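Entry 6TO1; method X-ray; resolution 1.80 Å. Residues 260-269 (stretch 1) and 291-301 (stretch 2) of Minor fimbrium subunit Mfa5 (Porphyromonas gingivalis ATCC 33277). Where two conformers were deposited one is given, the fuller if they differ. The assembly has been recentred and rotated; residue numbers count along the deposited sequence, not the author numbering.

Stretch 1 260-269: NDPIDLVIQG
Stretch 2, residues 291-301: PTHSSKVGRRN

Stretch 1 leaves an extended Asp261 (phi/psi -70/139) and enters a helix at Pro262 that runs through Gly269 and beyond, with phi near -60 and psi between -33 and -56. Its i-to-i+4 bonds begin with Leu265 N to Asp261 O (2.8 Å). After an extended Pro291 (-79/156), stretch 2 makes a type I turn from Thr292 to Ser295, closed by Ser295 N to Thr292 O (3.0 Å) and braced by Thr292 N to Ser295 OG (2.9 Å). A short strand follows, Lys296 (-121/139), Val297 (-123/161) and Gly298 (-58/140), then Arg299 (-69/165) and Arg300 (-114/11). Helix and strand axes approach to 9.4 Å at 122° between their N-to-C directions, so the register runs backwards: the CA atoms of Ile267 and His293 lie 6.6 Å apart, those of Ile263 and Val297 7.0 Å.

The polar anchor is a bidentate salt bridge. Arg300 (chi1 p, then t, t, chi4 -100°) extends its guanidinium to Asp261 (chi1 t), where NH2 donates to Asp261 OD1 at 2.8 Å and NH1 donates to Asp261 OD2 at 3.0 Å, with angles of 161° and 166°. Asp261 OD2 also caps the helix, accepting from Ile263 N at 2.9 Å; one carboxylate thus serves both the helix start and the arginine.

Apolar packing fills the centre, where branched hydrocarbon side chains suit burial, having no polar group to satisfy. Val297 (m) points toward the helix, its CG2 3.8 Å from Ile263 CG2 and its CG1 3.8 Å from Ile267 CG1. Both isoleucines adopt m,t, and their one-turn spacing lets them share this valine. Ile267 has the largest covered area, 102 Å² of the 489 Å² buried in total; its CG2 lies 3.5 Å from Thr292 O and its CD1 3.8 Å from Ser295 O, fitting it against the turn backbone.

At the other end, Gln268 (t,p; chi3 70°) brings OE1 to the His293 ring edge (chi1 m, chi2 -64°), 3.2 Å from His293 CE1. The oxygen of water 1 lies 3.1 Å from Gln268 NE2, from which it accepts a hydrogen bond, and 2.8 Å from His293 NE2.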

ATOM      1  N   ASN A 260     -10.463  42.187  16.980  1.00 20.07           N
ATOM      2  CA  ASN A 260     -10.762  41.302  15.872  1.00 21.60           C
ATOM      3  C   ASN A 260     -11.560  40.070  16.276  1.00 18.29           C
ATOM      4  O   ASN A 260     -11.892  39.254  15.399  1.00 20.95           O
ATOM      5  CB  ASN A 260      -9.462  40.857  15.210  1.00 21.15           C
ATOM      6  CG  ASN A 260      -8.664  42.028  14.643  1.00 26.83           C
ATOM      7  OD1 ASN A 260      -9.096  42.686  13.695  1.00 27.07           O
ATOM      8  ND2 ASN A 260      -7.520  42.302  15.241  1.00 26.17           N
ATOM      9  N   ASP A 261     -11.822  39.875  17.567  1.00 20.51           N
ATOM     10  CA  ASP A 261     -12.657  38.759  17.989  1.00 20.40           C
ATOM     11  C   ASP A 261     -14.107  39.006  17.569  1.00 16.84           C
ATOM     12  O   ASP A 261     -14.600  40.131  17.666  1.00 18.33           O
ATOM     13  CB  ASP A 261     -12.597  38.586  19.512  1.00 18.40           C
ATOM     14  CG  ASP A 261     -13.126  37.262  19.959  1.00 22.44           C
ATOM     15  OD1 ASP A 261     -12.300  36.374  20.291  1.00 20.97           O
ATOM     16  OD2 ASP A 261     -14.390  37.106  19.955  1.00 19.12           O
ATOM     17  N   PRO A 262     -14.804  37.981  17.086  1.00 18.15           N
ATOM     18  CA  PRO A 262     -16.235  38.158  16.764  1.00 18.20           C
ATOM     19  C   PRO A 262     -17.042  38.823  17.883  1.00 16.72           C
ATOM     20  O   PRO A 262     -17.953  39.612  17.607  1.00 15.59           O
ATOM     21  CB  PRO A 262     -16.690  36.715  16.491  1.00 16.33           C
ATOM     22  CG  PRO A 262     -15.473  36.047  15.880  1.00 19.57           C
ATOM     23  CD  PRO A 262     -14.294  36.644  16.700  1.00 19.65           C
ATOM     24  N   ILE A 263     -16.722  38.531  19.141  1.00 16.40           N
ATOM     25  CA  ILE A 263     -17.419  39.172  20.261  1.00 16.28           C
ATOM     26  C   ILE A 263     -17.269  40.689  20.170  1.00 20.78           C
ATOM     27  O   ILE A 263     -18.250  41.440  20.162  1.00 16.68           O
ATOM     28  CB  ILE A 263     -16.873  38.637  21.602  1.00 16.32           C
ATOM     29  CG1 ILE A 263     -17.240  37.155  21.784  1.00 17.27           C
ATOM     30  CG2 ILE A 263     -17.374  39.499  22.767  1.00 16.86           C
ATOM     31  CD1 ILE A 263     -16.327  36.367  22.722  1.00 22.19           C
ATOM     32  N   ASP A 264     -16.014  41.157  20.131  1.00 19.34           N
ATOM     33  CA  ASP A 264     -15.737  42.581  20.101  1.00 20.08           C
ATOM     34  C   ASP A 264     -16.270  43.199  18.824  1.00 18.37           C
ATOM     35  O   ASP A 264     -16.781  44.316  18.837  1.00 17.79           O
ATOM     36  CB  ASP A 264     -14.229  42.819  20.240  1.00 20.62           C
ATOM     37  CG  ASP A 264     -13.661  42.284  21.561  1.00 20.91           C
ATOM     38  OD1 ASP A 264     -13.865  41.092  21.852  1.00 18.75           O
ATOM     39  OD2 ASP A 264     -13.017  43.075  22.321  1.00 23.46           O
ATOM     40  N   LEU A 265     -16.167  42.478  17.709  1.00 18.13           N
ATOM     41  CA  LEU A 265     -16.645  42.997  16.438  1.00 15.31           C
ATOM     42  C   LEU A 265     -18.149  43.198  16.438  1.00 16.18           C
ATOM     43  O   LEU A 265     -18.644  44.196  15.903  1.00 19.76           O
ATOM     44  CB  LEU A 265     -16.259  42.044  15.307  1.00 18.11           C
ATOM     45  CG  LEU A 265     -14.791  42.074  14.901  1.00 16.50           C
ATOM     46  CD1 LEU A 265     -14.496  40.883  13.971  1.00 19.57           C
ATOM     47  CD2 LEU A 265     -14.457  43.405  14.242  1.00 17.34           C
ATOM     48  N   VAL A 266     -18.901  42.233  16.967  1.00 18.76           N
ATOM     49  CA  VAL A 266     -20.341  42.371  16.902  1.00 15.90           C
ATOM     50  C   VAL A 266     -20.808  43.450  17.857  1.00 19.73           C
ATOM     51  O   VAL A 266     -21.784  44.156  17.575  1.00 19.31           O
ATOM     52  CB  VAL A 266     -21.049  41.028  17.165  1.00 16.70           C
ATOM     53  CG1 VAL A 266     -21.101  40.644  18.625  1.00 14.60           C
ATOM     54  CG2 VAL A 266     -22.446  41.091  16.626  1.00 17.66           C
ATOM     55  N   ILE A 267     -20.130  43.611  18.992  1.00 15.08           N
ATOM     56  CA  ILE A 267     -20.522  44.654  19.933  1.00 16.84           C
ATOM     57  C   ILE A 267     -20.247  46.022  19.332  1.00 17.53           C
ATOM     58  O   ILE A 267     -21.125  46.885  19.288  1.00 19.33           O
ATOM     59  CB  ILE A 267     -19.808  44.462  21.283  1.00 19.26           C
ATOM     60  CG1 ILE A 267     -20.383  43.236  21.990  1.00 17.76           C
ATOM     61  CG2 ILE A 267     -19.961  45.714  22.169  1.00 19.33           C
ATOM     62  CD1 ILE A 267     -19.607  42.803  23.248  1.00 22.03           C
ATOM     63  N   GLN A 268     -19.025  46.231  18.827  1.00 19.96           N
ATOM     64  CA  GLN A 268     -18.717  47.501  18.186  1.00 19.21           C
ATOM     65  C   GLN A 268     -19.631  47.738  17.000  1.00 20.82           C
ATOM     66  O   GLN A 268     -20.065  48.866  16.764  1.00 19.70           O
ATOM     67  CB  GLN A 268     -17.259  47.556  17.729  1.00 17.89           C
ATOM     68  CG  GLN A 268     -16.854  48.899  17.151  1.00 22.57           C
ATOM     69  CD  GLN A 268     -16.795  49.989  18.218  1.00 22.96           C
ATOM     70  OE1 GLN A 268     -15.915  49.984  19.064  1.00 22.75           O
ATOM     71  NE2 GLN A 268     -17.751  50.902  18.189  1.00 24.89           N
ATOM     72  N   GLY A 269     -19.921  46.687  16.226  1.00 21.74           N
ATOM     73  CA  GLY A 269     -20.758  46.872  15.054  1.00 19.69           C
ATOM     74  C   GLY A 269     -22.152  47.307  15.434  1.00 20.48           C
ATOM     75  O   GLY A 269     -22.738  48.196  14.810  1.00 21.31           O
ATOM     76  N   PRO A 291     -27.102  47.668  22.583  1.00 17.15           N
ATOM     77  CA  PRO A 291     -25.862  47.353  23.302  1.00 18.44           C
ATOM     78  C   PRO A 291     -24.889  48.520  23.399  1.00 19.87           C
ATOM     79  O   PRO A 291     -24.894  49.456  22.598  1.00 21.08           O
ATOM     80  CB  PRO A 291     -25.243  46.217  22.479  1.00 20.65           C
ATOM     81  CG  PRO A 291     -25.858  46.342  21.138  1.00 22.91           C
ATOM     82  CD  PRO A 291     -27.221  46.908  21.329  1.00 20.65           C
ATOM     83  N   THR A 292     -24.060  48.428  24.425  1.00 21.37           N
ATOM     84  CA  THR A 292     -22.943  49.320  24.677  1.00 23.41           C
ATOM     85  C   THR A 292     -21.688  48.480  24.851  1.00 21.14           C
ATOM     86  O   THR A 292     -21.721  47.244  24.793  1.00 18.83           O
ATOM     87  CB  THR A 292     -23.186  50.165  25.934  1.00 21.37           C
ATOM     88  OG1 THR A 292     -23.113  49.310  27.086  1.00 21.35           O
ATOM     89  CG2 THR A 292     -24.522  50.860  25.869  1.00 23.17           C
ATOM     90  N   HIS A 293     -20.547  49.154  25.096  1.00 18.41           N
ATOM     91  CA  HIS A 293     -19.314  48.399  25.275  1.00 21.48           C
ATOM     92  C   HIS A 293     -19.366  47.449  26.464  1.00 22.62           C
ATOM     93  O   HIS A 293     -18.552  46.516  26.533  1.00 24.75           O
ATOM     94  CB  HIS A 293     -18.123  49.359  25.428  1.00 23.67           C
ATOM     95  CG  HIS A 293     -17.680  49.971  24.138  1.00 27.54           C
ATOM     96  ND1 HIS A 293     -17.169  49.223  23.099  1.00 22.69           N
ATOM     97  CD2 HIS A 293     -17.686  51.256  23.711  1.00 28.91           C
ATOM     98  CE1 HIS A 293     -16.891  50.019  22.083  1.00 28.00           C
ATOM     99  NE2 HIS A 293     -17.180  51.259  22.434  1.00 29.51           N
ATOM    100  N   SER A 294     -20.279  47.660  27.405  1.00 17.64           N
ATOM    101  CA  SER A 294     -20.389  46.806  28.583  1.00 21.33           C
ATOM    102  C   SER A 294     -21.382  45.660  28.407  1.00 20.23           C
ATOM    103  O   SER A 294     -21.513  44.829  29.306  1.00 21.09           O
ATOM    104  CB  SER A 294     -20.803  47.646  29.797  1.00 26.34           C
ATOM    105  OG  SER A 294     -19.794  48.609  30.067  1.00 27.70           O
ATOM    106  N   SER A 295     -22.063  45.592  27.275  1.00 18.95           N
ATOM    107  CA  SER A 295     -23.038  44.528  27.051  1.00 20.40           C
ATOM    108  C   SER A 295     -22.381  43.159  26.915  1.00 19.81           C
ATOM    109  O   SER A 295     -21.185  43.022  26.674  1.00 21.49           O
ATOM    110  CB  SER A 295     -23.853  44.833  25.800  1.00 19.74           C
ATOM    111  OG  SER A 295     -24.638  45.996  25.984  1.00 20.15           O
ATOM    112  N   LYS A 296     -23.208  42.122  27.034  1.00 18.98           N
ATOM    113  CA  LYS A 296     -22.763  40.742  27.048  1.00 20.87           C
ATOM    114  C   LYS A 296     -23.440  40.015  25.892  1.00 20.82           C
ATOM    115  O   LYS A 296     -24.625  40.234  25.615  1.00 18.66           O
ATOM    116  CB  LYS A 296     -23.088  40.072  28.380  1.00 22.71           C
ATOM    117  CG  LYS A 296     -22.590  40.851  29.621  1.00 21.50           C
ATOM    118  CD  LYS A 296     -21.084  40.830  29.761  1.00 20.43           C
ATOM    119  CE  LYS A 296     -20.676  41.383  31.148  1.00 24.48           C
ATOM    120  NZ  LYS A 296     -19.204  41.427  31.336  1.00 27.48           N
ATOM    121  N   VAL A 297     -22.677  39.176  25.215  1.00 16.36           N
ATOM    122  CA  VAL A 297     -23.180  38.418  24.077  1.00 17.72           C
ATOM    123  C   VAL A 297     -22.978  36.939  24.319  1.00 17.79           C
ATOM    124  O   VAL A 297     -22.163  36.515  25.143  1.00 17.51           O
ATOM    125  CB  VAL A 297     -22.511  38.859  22.752  1.00 17.66           C
ATOM    126  CG1 VAL A 297     -22.770  40.358  22.522  1.00 19.08           C
ATOM    127  CG2 VAL A 297     -21.013  38.556  22.741  1.00 21.20           C
ATOM    128  N   GLY A 298     -23.724  36.133  23.565  1.00 17.06           N
ATOM    129  CA  GLY A 298     -23.705  34.704  23.816  1.00 16.47           C
ATOM    130  C   GLY A 298     -22.300  34.129  23.694  1.00 18.08           C
ATOM    131  O   GLY A 298     -21.521  34.508  22.811  1.00 18.96           O
ATOM    132  N   ARG A 299     -21.981  33.208  24.596  0.51 18.42           N
ATOM    133  CA  ARG A 299     -20.694  32.524  24.551  0.51 18.47           C
ATOM    134  C   ARG A 299     -20.604  31.582  23.354  0.51 17.37           C
ATOM    135  O   ARG A 299     -21.608  31.228  22.728  0.51 19.45           O
ATOM    136  CB  ARG A 299     -20.479  31.732  25.843  0.51 18.29           C
ATOM    137  CG  ARG A 299     -20.206  32.626  27.041  0.51 23.39           C
ATOM    138  CD  ARG A 299     -20.053  31.824  28.319  0.51 20.06           C
ATOM    139  NE  ARG A 299     -19.357  32.596  29.340  0.51 19.51           N
ATOM    140  CZ  ARG A 299     -18.032  32.733  29.413  0.51 32.95           C
ATOM    141  NH1 ARG A 299     -17.239  32.151  28.517  0.51 30.23           N
ATOM    142  NH2 ARG A 299     -17.507  33.465  30.385  0.51 29.01           N
ATOM    143  N   ARG A 300     -19.374  31.157  23.047  1.00 16.30           N
ATOM    144  CA  ARG A 300     -19.170  30.134  22.029  1.00 18.00           C
ATOM    145  C   ARG A 300     -18.613  28.846  22.625  1.00 19.67           C
ATOM    146  O   ARG A 300     -18.228  27.950  21.873  1.00 18.06           O
ATOM    147  CB  ARG A 300     -18.263  30.636  20.891  1.00 18.37           C
ATOM    148  CG  ARG A 300     -16.937  31.192  21.317  1.00 18.39           C
ATOM    149  CD  ARG A 300     -16.102  31.516  20.069  1.00 23.37           C
ATOM    150  NE  ARG A 300     -14.818  32.112  20.400  1.00 25.60           N
ATOM    151  CZ  ARG A 300     -14.552  33.417  20.353  1.00 21.10           C
ATOM    152  NH1 ARG A 300     -15.484  34.285  19.985  1.00 19.53           N
ATOM    153  NH2 ARG A 300     -13.346  33.848  20.709  1.00 23.32           N
ATOM    154  N   ASN A 301     -18.583  28.716  23.957  1.00 19.26           N
ATOM    155  CA  ASN A 301     -18.043  27.515  24.584  1.00 25.47           C
ATOM    156  C   ASN A 301     -19.009  26.909  25.580  1.00 22.28           C
ATOM    157  O   ASN A 301     -18.601  26.339  26.595  1.00 19.22           O
ATOM    158  CB  ASN A 301     -16.716  27.816  25.268  1.00 24.65           C
ATOM    159  CG  ASN A 301     -16.847  28.805  26.445  1.00 24.49           C
ATOM    160  OD1 ASN A 301     -17.747  29.643  26.505  1.00 24.25           O
ATOM    161  ND2 ASN A 301     -15.907  28.721  27.368  1.00 33.65           N
TER
HETATM  162  O   HOH W   1     -17.577  53.065  20.369  1.00 28.48           O